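Local coordinates for protein glucokinase (Thermus thermophilus, PDB 3VOV) that probably phosphorylates glucose and related hexoses with ATP, as a zinc-containing hexokinase of the ROK family, at residues B[186-194]-B[203-214]; B[15-26]-B[283-294]. All coordinates share one frame; numbering follows the deposited sequence.

Contact 1. Residues B[186-194]-B[203-214]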
loop_
_atom_site.group_PDB
_atom_site.type_symbol
_atom_site.label_atom_id
_atom_site.label_comp_id
_atom_site.label_asym_id
_atom_site.label_seq_id
_atom_site.Cartn_x
_atom_site.Cartn_y
_atom_site.Cartn_z
ATOM N N LEU B 186 -6.600 -17.126 1.785
ATOM C CA LEU B 186 -5.896 -17.858 0.734
ATOM C C LEU B 186 -6.867 -18.521 -0.239
ATOM O O LEU B 186 -6.701 -18.446 -1.465
ATOM C CB LEU B 186 -5.038 -18.939 1.363
ATOM C CG LEU B 186 -3.858 -18.538 2.255
ATOM C CD1 LEU B 186 -3.280 -19.803 2.927
ATOM C CD2 LEU B 186 -2.760 -17.841 1.422
ATOM N N GLU B 187 -7.885 -19.179 0.310
ATOM C CA GLU B 187 -8.908 -19.808 -0.518
ATOM C C GLU B 187 -9.702 -18.781 -1.330
ATOM O O GLU B 187 -10.064 -19.062 -2.491
ATOM C CB GLU B 187 -9.864 -20.622 0.346
ATOM C CG GLU B 187 -9.136 -21.743 1.065
ATOM C CD GLU B 187 -10.051 -22.621 1.915
ATOM O OE1 GLU B 187 -11.167 -22.188 2.279
ATOM O OE2 GLU B 187 -9.611 -23.723 2.247
ATOM N N ARG B 188 -9.982 -17.613 -0.724
ATOM C CA ARG B 188 -10.652 -16.532 -1.435
ATOM C C ARG B 188 -9.818 -16.106 -2.663
ATOM O O ARG B 188 -10.310 -16.001 -3.829
ATOM C CB ARG B 188 -10.874 -15.337 -0.489
ATOM C CG ARG B 188 -11.350 -14.066 -1.210
ATOM C CD ARG B 188 -10.970 -12.712 -0.490
ATOM N NE ARG B 188 -9.506 -12.555 -0.383
ATOM C CZ ARG B 188 -8.847 -12.006 0.662
ATOM N NH1 ARG B 188 -9.484 -11.568 1.764
ATOM N NH2 ARG B 188 -7.520 -11.921 0.621
ATOM N N ASP B 189 -8.539 -15.858 -2.429
ATOM C CA ASP B 189 -7.727 -15.309 -3.524
ATOM C C ASP B 189 -7.378 -16.419 -4.544
ATOM O O ASP B 189 -7.218 -16.135 -5.754
ATOM C CB ASP B 189 -6.433 -14.695 -2.991
ATOM C CG ASP B 189 -6.675 -13.413 -2.206
ATOM O OD1 ASP B 189 -7.668 -12.704 -2.509
ATOM O OD2 ASP B 189 -5.893 -13.113 -1.279
ATOM N N ALA B 190 -7.228 -17.661 -4.062
ATOM C CA ALA B 190 -6.895 -18.749 -5.001
ATOM C C ALA B 190 -8.093 -19.071 -5.900
ATOM O O ALA B 190 -7.929 -19.296 -7.105
ATOM C CB ALA B 190 -6.409 -19.939 -4.296
ATOM N N THR B 191 -9.287 -19.054 -5.318
ATOM C CA THR B 191 -10.507 -19.310 -6.071
ATOM C C THR B 191 -10.752 -18.193 -7.095
ATOM O O THR B 191 -11.108 -18.463 -8.229
ATOM C CB THR B 191 -11.710 -19.471 -5.078
ATOM O OG1 THR B 191 -11.471 -20.632 -4.254
ATOM C CG2 THR B 191 -13.035 -19.602 -5.795
ATOM N N TYR B 192 -10.530 -16.942 -6.712
ATOM C CA TYR B 192 -10.677 -15.838 -7.683
ATOM C C TYR B 192 -9.669 -15.938 -8.846
ATOM O O TYR B 192 -10.028 -15.818 -10.045
ATOM C CB TYR B 192 -10.539 -14.485 -6.948
ATOM C CG TYR B 192 -10.586 -13.315 -7.893
ATOM C CD1 TYR B 192 -11.806 -12.857 -8.403
ATOM C CD2 TYR B 192 -9.407 -12.700 -8.316
ATOM C CE1 TYR B 192 -11.852 -11.781 -9.313
ATOM C CE2 TYR B 192 -9.445 -11.620 -9.234
ATOM C CZ TYR B 192 -10.661 -11.175 -9.714
ATOM O OH TYR B 192 -10.704 -10.112 -10.590
ATOM N N ALA B 193 -8.410 -16.149 -8.503
ATOM C CA ALA B 193 -7.319 -16.109 -9.479
ATOM C C ALA B 193 -7.292 -17.338 -10.393
ATOM O O ALA B 193 -7.019 -17.208 -11.593
ATOM C CB ALA B 193 -5.982 -15.949 -8.764
ATOM N N PHE B 194 -7.582 -18.523 -9.831
ATOM C CA PHE B 194 -7.712 -19.733 -10.656
ATOM C C PHE B 194 -9.052 -19.897 -11.353
ATOM O O PHE B 194 -9.196 -20.808 -12.163
ATOM C CB PHE B 194 -7.329 -20.986 -9.869
ATOM C CG PHE B 194 -5.838 -21.101 -9.636
ATOM C CD1 PHE B 194 -5.018 -21.779 -10.542
ATOM C CD2 PHE B 194 -5.237 -20.477 -8.535
ATOM C CE1 PHE B 194 -3.630 -21.845 -10.342
ATOM C CE2 PHE B 194 -3.816 -20.535 -8.331
ATOM C CZ PHE B 194 -3.042 -21.233 -9.229
ATOM N N LEU B 203 -4.533 -25.548 -3.113
ATOM C CA LEU B 203 -3.552 -24.451 -3.209
ATOM C C LEU B 203 -2.131 -24.919 -2.869
ATOM O O LEU B 203 -1.187 -24.628 -3.611
ATOM C CB LEU B 203 -3.952 -23.228 -2.344
ATOM C CG LEU B 203 -2.952 -22.050 -2.330
ATOM C CD1 LEU B 203 -2.768 -21.429 -3.737
ATOM C CD2 LEU B 203 -3.351 -20.976 -1.267
ATOM N N PHE B 204 -1.965 -25.663 -1.775
ATOM C CA PHE B 204 -0.624 -26.101 -1.388
ATOM C C PHE B 204 -0.038 -27.191 -2.349
ATOM O O PHE B 204 1.172 -27.272 -2.544
ATOM C CB PHE B 204 -0.580 -26.582 0.071
ATOM C CG PHE B 204 -0.814 -25.494 1.113
ATOM C CD1 PHE B 204 -1.218 -25.840 2.402
ATOM C CD2 PHE B 204 -0.592 -24.128 0.828
ATOM C CE1 PHE B 204 -1.444 -24.850 3.388
ATOM C CE2 PHE B 204 -0.814 -23.142 1.801
ATOM C CZ PHE B 204 -1.231 -23.507 3.092
ATOM N N ARG B 205 -0.895 -28.020 -2.936
ATOM C CA ARG B 205 -0.454 -28.981 -3.971
ATOM C C ARG B 205 0.071 -28.209 -5.188
ATOM O O ARG B 205 1.173 -28.470 -5.670
ATOM C CB ARG B 205 -1.631 -29.898 -4.383
ATOM C CG ARG B 205 -1.431 -30.644 -5.733
ATOM C CD ARG B 205 -2.675 -31.402 -6.239
ATOM N NE ARG B 205 -3.536 -30.565 -7.082
ATOM C CZ ARG B 205 -3.215 -30.087 -8.286
ATOM N NH1 ARG B 205 -2.021 -30.323 -8.836
ATOM N NH2 ARG B 205 -4.105 -29.353 -8.953
ATOM N N LEU B 206 -0.714 -27.238 -5.659
ATOM C CA LEU B 206 -0.296 -26.366 -6.749
ATOM C C LEU B 206 1.039 -25.671 -6.469
ATOM O O LEU B 206 1.918 -25.591 -7.347
ATOM C CB LEU B 206 -1.391 -25.345 -7.054
ATOM C CG LEU B 206 -2.637 -25.833 -7.806
ATOM C CD1 LEU B 206 -3.750 -24.840 -7.652
ATOM C CD2 LEU B 206 -2.295 -26.107 -9.302
ATOM N N PHE B 207 1.189 -25.183 -5.239
ATOM C CA PHE B 207 2.436 -24.575 -4.784
ATOM C C PHE B 207 3.624 -25.556 -4.887
ATOM O O PHE B 207 4.687 -25.252 -5.498
ATOM C CB PHE B 207 2.282 -24.049 -3.343
ATOM C CG PHE B 207 3.536 -23.388 -2.794
ATOM C CD1 PHE B 207 3.703 -22.013 -2.869
ATOM C CD2 PHE B 207 4.541 -24.140 -2.211
ATOM C CE1 PHE B 207 4.826 -21.388 -2.349
ATOM C CE2 PHE B 207 5.694 -23.527 -1.707
ATOM C CZ PHE B 207 5.831 -22.126 -1.787
ATOM N N GLN B 208 3.452 -26.729 -4.282
ATOM C CA GLN B 208 4.495 -27.752 -4.308
ATOM C C GLN B 208 4.818 -28.220 -5.753
ATOM O O GLN B 208 5.964 -28.500 -6.063
ATOM C CB GLN B 208 4.152 -28.923 -3.365
ATOM C CG GLN B 208 4.227 -28.571 -1.876
ATOM C CD GLN B 208 5.654 -28.479 -1.264
ATOM O OE1 GLN B 208 6.512 -27.667 -1.694
ATOM N NE2 GLN B 208 5.874 -29.247 -0.186
ATOM N N ALA B 209 3.820 -28.264 -6.627
ATOM C CA ALA B 209 4.029 -28.488 -8.052
ATOM C C ALA B 209 4.711 -27.324 -8.831
ATOM O O ALA B 209 4.936 -27.448 -10.051
ATOM C CB ALA B 209 2.683 -28.847 -8.730
ATOM N N GLY B 210 4.988 -26.192 -8.174
ATOM C CA GLY B 210 5.620 -25.057 -8.861
ATOM C C GLY B 210 4.718 -24.193 -9.718
ATOM O O GLY B 210 5.169 -23.485 -10.626
ATOM N N ASP B 211 3.425 -24.200 -9.427
ATOM C CA ASP B 211 2.530 -23.334 -10.169
ATOM C C ASP B 211 2.813 -21.835 -9.854
ATOM O O ASP B 211 2.753 -21.430 -8.702
ATOM C CB ASP B 211 1.082 -23.710 -9.855
ATOM C CG ASP B 211 0.134 -22.825 -10.535
ATOM O OD1 ASP B 211 -0.343 -23.245 -11.606
ATOM O OD2 ASP B 211 -0.075 -21.674 -10.046
ATOM N N PRO B 212 3.119 -21.021 -10.886
ATOM C CA PRO B 212 3.595 -19.670 -10.597
ATOM C C PRO B 212 2.581 -18.834 -9.775
ATOM O O PRO B 212 2.981 -18.098 -8.857
ATOM C CB PRO B 212 3.827 -19.033 -11.996
ATOM C CG PRO B 212 3.773 -20.137 -12.987
ATOM C CD PRO B 212 3.015 -21.300 -12.339
ATOM N N LYS B 213 1.297 -18.971 -10.110
ATOM C CA LYS B 213 0.234 -18.195 -9.524
ATOM C C LYS B 213 0.099 -18.627 -8.066
ATOM O O LYS B 213 -0.084 -17.788 -7.192
ATOM C CB LYS B 213 -1.073 -18.432 -10.307
ATOM C CG LYS B 213 -2.124 -17.380 -10.193
ATOM C CD LYS B 213 -2.824 -17.063 -11.553
ATOM C CE LYS B 213 -3.819 -18.108 -12.023
ATOM N NZ LYS B 213 -3.157 -19.099 -12.944
ATOM N N ALA B 214 0.229 -19.928 -7.812
ATOM C CA ALA B 214 0.106 -20.462 -6.453
ATOM C C ALA B 214 1.233 -19.966 -5.576
ATOM O O ALA B 214 0.988 -19.497 -4.464
ATOM C CB ALA B 214 0.048 -21.993 -6.436
#
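F194 reaches from the C-terminal part of helix 183-194 into the turn between helices 200-208 and 212-236, and its ring is packed on both faces. L206 CD1 sits over one face, 4.1 Å from the centroid of the F194 ring, in a CH-pi contact. K213 CE covers the opposite face, almost over the middle, 4.0 Å from the F194 ring centroid. The K213 chain bends at chi2, chi3 and chi4, which folds it back over the ring and brings NZ into an off-centre cation-pi contact. The ring edge meets D211, with F194 CZ 3.1 Å from D211 OD2. Through its anti lone pair that oxygen also accepts from A214 N at 2.9 Å. That bond is likely to limit the turning of the carboxylate beside the ring.

The other end is purely apolar, with fewer contacts and a longer closest approach. L186 CB touches L203 CD2 at 3.7 Å, the two side chains crossing at about a right angle. A190 CB reaches L203 CD1 at 4.0 Å. L186 and L203 also lean on helix 212-236, through L217 and V218. The partly exposed ring of F204 marks the more open side and touches L186 CD1 obliquely.

The axes of segments 186-194 and 203-208 approach to 11.9 Å and cross at 66°. Segment 203-214 joins two helices: a Schellman motif at G210 closes one, and D211 is the N-cap of the next.

Contact 2. Residues B[15-26]-B[283-294]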
loop_
_atom_site.group_PDB
_atom_site.type_symbol
_atom_site.label_atom_id
_atom_site.label_comp_id
_atom_site.label_asym_id
_atom_site.label_seq_id
_atom_site.Cartn_x
_atom_site.Cartn_y
_atom_site.Cartn_z
ATOM N N ALA B 15 -12.605 -32.146 27.645
ATOM C CA ALA B 15 -12.562 -31.880 29.059
ATOM C C ALA B 15 -11.384 -32.609 29.721
ATOM O O ALA B 15 -11.005 -33.690 29.268
ATOM C CB ALA B 15 -13.917 -32.307 29.724
ATOM N N GLY B 16 -10.810 -32.038 30.767
ATOM C CA GLY B 16 -9.836 -32.810 31.530
ATOM C C GLY B 16 -9.526 -32.134 32.819
ATOM O O GLY B 16 -9.566 -30.902 32.881
ATOM N N VAL B 17 -9.260 -32.944 33.853
ATOM C CA VAL B 17 -8.687 -32.467 35.115
ATOM C C VAL B 17 -7.235 -32.118 34.836
ATOM O O VAL B 17 -6.610 -32.747 33.980
ATOM C CB VAL B 17 -8.816 -33.525 36.266
ATOM C CG1 VAL B 17 -8.140 -33.052 37.540
ATOM C CG2 VAL B 17 -10.311 -33.836 36.561
ATOM N N PHE B 18 -6.737 -31.076 35.481
ATOM C CA PHE B 18 -5.444 -30.532 35.162
ATOM C C PHE B 18 -4.808 -30.217 36.486
ATOM O O PHE B 18 -5.479 -29.680 37.354
ATOM C CB PHE B 18 -5.621 -29.227 34.376
ATOM C CG PHE B 18 -4.345 -28.503 34.063
ATOM C CD1 PHE B 18 -3.450 -29.021 33.126
ATOM C CD2 PHE B 18 -4.046 -27.287 34.689
ATOM C CE1 PHE B 18 -2.281 -28.346 32.829
ATOM C CE2 PHE B 18 -2.928 -26.592 34.383
ATOM C CZ PHE B 18 -1.997 -27.128 33.440
ATOM N N ASP B 19 -3.508 -30.475 36.626
ATOM C CA ASP B 19 -2.867 -30.280 37.934
ATOM C C ASP B 19 -1.906 -29.102 38.011
ATOM O O ASP B 19 -1.195 -28.925 39.034
ATOM C CB ASP B 19 -2.168 -31.559 38.368
ATOM C CG ASP B 19 -0.956 -31.888 37.502
ATOM O OD1 ASP B 19 -0.517 -31.043 36.672
ATOM O OD2 ASP B 19 -0.437 -33.008 37.660
ATOM N N GLY B 20 -1.910 -28.269 36.965
ATOM C CA GLY B 20 -1.028 -27.110 36.899
ATOM C C GLY B 20 0.054 -27.350 35.865
ATOM O O GLY B 20 0.619 -26.379 35.325
ATOM N N LYS B 21 0.292 -28.629 35.532
ATOM C CA LYS B 21 1.311 -29.003 34.521
ATOM C C LYS B 21 0.791 -30.022 33.533
ATOM O O LYS B 21 1.146 -29.960 32.380
ATOM C CB LYS B 21 2.597 -29.575 35.182
ATOM C CG LYS B 21 3.521 -28.520 35.868
ATOM C CD LYS B 21 3.778 -27.274 34.946
ATOM C CE LYS B 21 5.101 -26.516 35.227
ATOM N NZ LYS B 21 5.115 -25.231 34.397
ATOM N N ARG B 22 -0.023 -30.970 33.991
ATOM C CA ARG B 22 -0.471 -32.094 33.165
ATOM C C ARG B 22 -1.932 -32.339 33.285
ATOM O O ARG B 22 -2.526 -32.100 34.341
ATOM C CB ARG B 22 0.235 -33.428 33.558
ATOM C CG ARG B 22 1.731 -33.423 33.329
ATOM C CD ARG B 22 2.320 -34.807 33.580
ATOM N NE ARG B 22 3.704 -34.844 33.159
ATOM C CZ ARG B 22 4.724 -34.447 33.901
ATOM N NH1 ARG B 22 4.515 -34.005 35.138
ATOM N NH2 ARG B 22 5.962 -34.558 33.418
ATOM N N LEU B 23 -2.519 -32.835 32.191
ATOM C CA LEU B 23 -3.870 -33.368 32.265
ATOM C C LEU B 23 -3.862 -34.659 33.097
ATOM O O LEU B 23 -2.965 -35.482 32.919
ATOM C CB LEU B 23 -4.359 -33.683 30.863
ATOM C CG LEU B 23 -4.645 -32.445 29.961
ATOM C CD1 LEU B 23 -4.985 -32.855 28.494
ATOM C CD2 LEU B 23 -5.746 -31.600 30.607
ATOM N N LEU B 24 -4.849 -34.844 33.980
ATOM C CA LEU B 24 -5.005 -36.137 34.670
ATOM C C LEU B 24 -6.056 -37.005 34.028
ATOM O O LEU B 24 -6.176 -38.180 34.389
ATOM C CB LEU B 24 -5.278 -35.980 36.180
ATOM C CG LEU B 24 -4.282 -35.067 36.908
ATOM C CD1 LEU B 24 -4.657 -34.834 38.375
ATOM C CD2 LEU B 24 -2.852 -35.554 36.791
ATOM N N SER B 25 -6.817 -36.429 33.087
ATOM C CA SER B 25 -7.820 -37.124 32.308
ATOM C C SER B 25 -8.073 -36.370 31.019
ATOM O O SER B 25 -7.692 -35.205 30.889
ATOM C CB SER B 25 -9.147 -37.304 33.087
ATOM O OG SER B 25 -9.698 -36.061 33.538
ATOM N N LYS B 26 -8.695 -37.044 30.058
ATOM C CA LYS B 26 -9.081 -36.415 28.800
ATOM C C LYS B 26 -10.332 -37.039 28.170
ATOM O O LYS B 26 -10.313 -38.197 27.762
ATOM C CB LYS B 26 -7.940 -36.409 27.776
ATOM C CG LYS B 26 -8.352 -35.633 26.548
ATOM C CD LYS B 26 -7.221 -35.177 25.684
ATOM C CE LYS B 26 -7.782 -34.450 24.458
ATOM N NZ LYS B 26 -6.719 -34.335 23.443
ATOM N N GLU B 283 -4.307 -29.893 21.580
ATOM C CA GLU B 283 -4.679 -29.814 22.976
ATOM C C GLU B 283 -4.433 -28.460 23.571
ATOM O O GLU B 283 -4.756 -28.249 24.744
ATOM C CB GLU B 283 -3.844 -30.796 23.790
ATOM C CG GLU B 283 -4.489 -32.098 23.945
ATOM C CD GLU B 283 -3.819 -32.930 24.998
ATOM O OE1 GLU B 283 -4.394 -33.985 25.305
ATOM O OE2 GLU B 283 -2.729 -32.534 25.498
ATOM N N ALA B 284 -3.823 -27.560 22.818
ATOM C CA ALA B 284 -3.434 -26.245 23.383
ATOM C C ALA B 284 -4.660 -25.561 23.980
ATOM O O ALA B 284 -4.592 -24.978 25.041
ATOM C CB ALA B 284 -2.797 -25.334 22.297
ATOM N N GLY B 285 -5.800 -25.648 23.313
ATOM C CA GLY B 285 -6.987 -24.915 23.810
ATOM C C GLY B 285 -7.485 -25.460 25.160
ATOM O O GLY B 285 -7.849 -24.682 26.040
ATOM N N LEU B 286 -7.546 -26.800 25.288
ATOM C CA LEU B 286 -7.924 -27.463 26.540
ATOM C C LEU B 286 -6.935 -27.105 27.634
ATOM O O LEU B 286 -7.345 -26.705 28.733
ATOM C CB LEU B 286 -8.021 -29.008 26.371
ATOM C CG LEU B 286 -8.362 -29.792 27.650
ATOM C CD1 LEU B 286 -9.629 -29.311 28.274
ATOM C CD2 LEU B 286 -8.438 -31.343 27.426
ATOM N N LEU B 287 -5.642 -27.261 27.353
ATOM C CA LEU B 287 -4.592 -26.878 28.319
ATOM C C LEU B 287 -4.712 -25.415 28.763
ATOM O O LEU B 287 -4.655 -25.116 29.957
ATOM C CB LEU B 287 -3.190 -27.157 27.736
ATOM C CG LEU B 287 -2.868 -28.648 27.595
ATOM C CD1 LEU B 287 -1.586 -28.900 26.757
ATOM C CD2 LEU B 287 -2.729 -29.305 29.000
ATOM N N GLY B 288 -4.934 -24.498 27.807
ATOM C CA GLY B 288 -5.028 -23.062 28.188
ATOM C C GLY B 288 -6.318 -22.760 28.944
ATOM O O GLY B 288 -6.364 -21.842 29.751
ATOM N N ALA B 289 -7.393 -23.479 28.642
ATOM C CA ALA B 289 -8.649 -23.300 29.421
ATOM C C ALA B 289 -8.415 -23.768 30.863
ATOM O O ALA B 289 -8.829 -23.129 31.832
ATOM C CB ALA B 289 -9.775 -24.096 28.788
ATOM N N ALA B 290 -7.724 -24.874 31.004
ATOM C CA ALA B 290 -7.403 -25.340 32.341
ATOM C C ALA B 290 -6.471 -24.363 33.041
ATOM O O ALA B 290 -6.682 -24.033 34.194
ATOM C CB ALA B 290 -6.801 -26.761 32.292
ATOM N N LEU B 291 -5.422 -23.908 32.353
ATOM C CA LEU B 291 -4.509 -22.953 32.966
ATOM C C LEU B 291 -5.164 -21.649 33.357
ATOM O O LEU B 291 -4.795 -21.015 34.366
ATOM C CB LEU B 291 -3.374 -22.626 32.030
ATOM C CG LEU B 291 -2.206 -23.577 31.993
ATOM C CD1 LEU B 291 -1.494 -23.289 30.643
ATOM C CD2 LEU B 291 -1.290 -23.305 33.209
ATOM N N THR B 292 -6.135 -21.228 32.566
ATOM C CA THR B 292 -6.939 -20.051 32.944
ATOM C C THR B 292 -7.488 -20.195 34.349
ATOM O O THR B 292 -7.273 -19.328 35.202
ATOM C CB THR B 292 -8.060 -19.767 31.867
ATOM O OG1 THR B 292 -7.414 -19.511 30.628
ATOM C CG2 THR B 292 -8.941 -18.564 32.221
ATOM N N ALA B 293 -8.203 -21.290 34.600
ATOM C CA ALA B 293 -8.798 -21.515 35.936
ATOM C C ALA B 293 -7.694 -21.707 37.002
ATOM O O ALA B 293 -7.797 -21.238 38.144
ATOM C CB ALA B 293 -9.733 -22.759 35.894
ATOM N N TYR B 294 -6.647 -22.426 36.642
ATOM C CA TYR B 294 -5.566 -22.752 37.599
ATOM C C TYR B 294 -4.882 -21.467 38.118
ATOM O O TYR B 294 -4.704 -21.237 39.356
ATOM C CB TYR B 294 -4.551 -23.697 36.910
ATOM C CG TYR B 294 -3.418 -24.091 37.834
ATOM C CD1 TYR B 294 -2.259 -23.323 37.935
ATOM C CD2 TYR B 294 -3.550 -25.204 38.656
ATOM C CE1 TYR B 294 -1.202 -23.710 38.833
ATOM C CE2 TYR B 294 -2.547 -25.579 39.535
ATOM C CZ TYR B 294 -1.384 -24.850 39.618
ATOM O OH TYR B 294 -0.447 -25.282 40.523
#
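F18 holds CG anti to its own nitrogen (chi1 176°), which lays its ring along helix 284-299; Y294 has the same first torsion (-179°) and turns its ring to the loop after the strand. The contact packs a C-terminal helix on the sheet of an actin-like ATPase fold, the clan of the ROK family. Strand 12-18 is paired with strands 3-8 and 27-30.

F18 CB meets A290 CB at 3.4 Å, so the small alanine lets strand and helix come close. Farther out, F18 CZ rests on L291 CG at 3.8 Å, and F18 CE1 touches L287 CD2, the two side chains crossing at about a right angle. Y294 CB lies at the edge of the F18 ring. The same methyl, L287 CD2, also meets L23 CG at 3.8 Å. L286 sends CD1 to the backbone at G16 and CD2 to L23 CD1. L287 and L291 also touch helix 107-118, so helix 284-299 packs on both segment 15-26 and helix 107-118.

The loop 19-22 is shaped by D19. Its OD1 accepts from K21 N, an Asx turn, and from R22 N. G20 CA lies over one face of the Y294 ring, 3.5 Å from its centroid, in a CH-pi contact. With an alanine in place of Y294, the face over G20 CA would be lost, and the loop is likely to be freer to move.

K26, extended beyond CG, forms a salt bridge with E283. K26 NZ donates to the anti lone pair of E283 OE1 at 3.0 Å, and L23 CD1 lies 3.4 Å from the same E283 OE1.

Contact 1 and contact 2 lie on opposite sides of the chain's centre. Their centres are about 38 Å apart and their nearest atoms about 19 Å, so they do not touch. They share no helix, strand or sheet. Along the chain, segment 15-26 comes first, then 186-194 and 203-214, then 283-294. Contact 2 thus joins regions near the two ends of the chain, bringing the last helix, 284-299, back to the sheet that holds strand 12-18. Contact 1 is local, between helices only a few residues apart. It borders the second subunit: Y192 and R188 make cation-pi contacts with R188 and Y192 of that subunit. No other chain of the assembly touches contact 2.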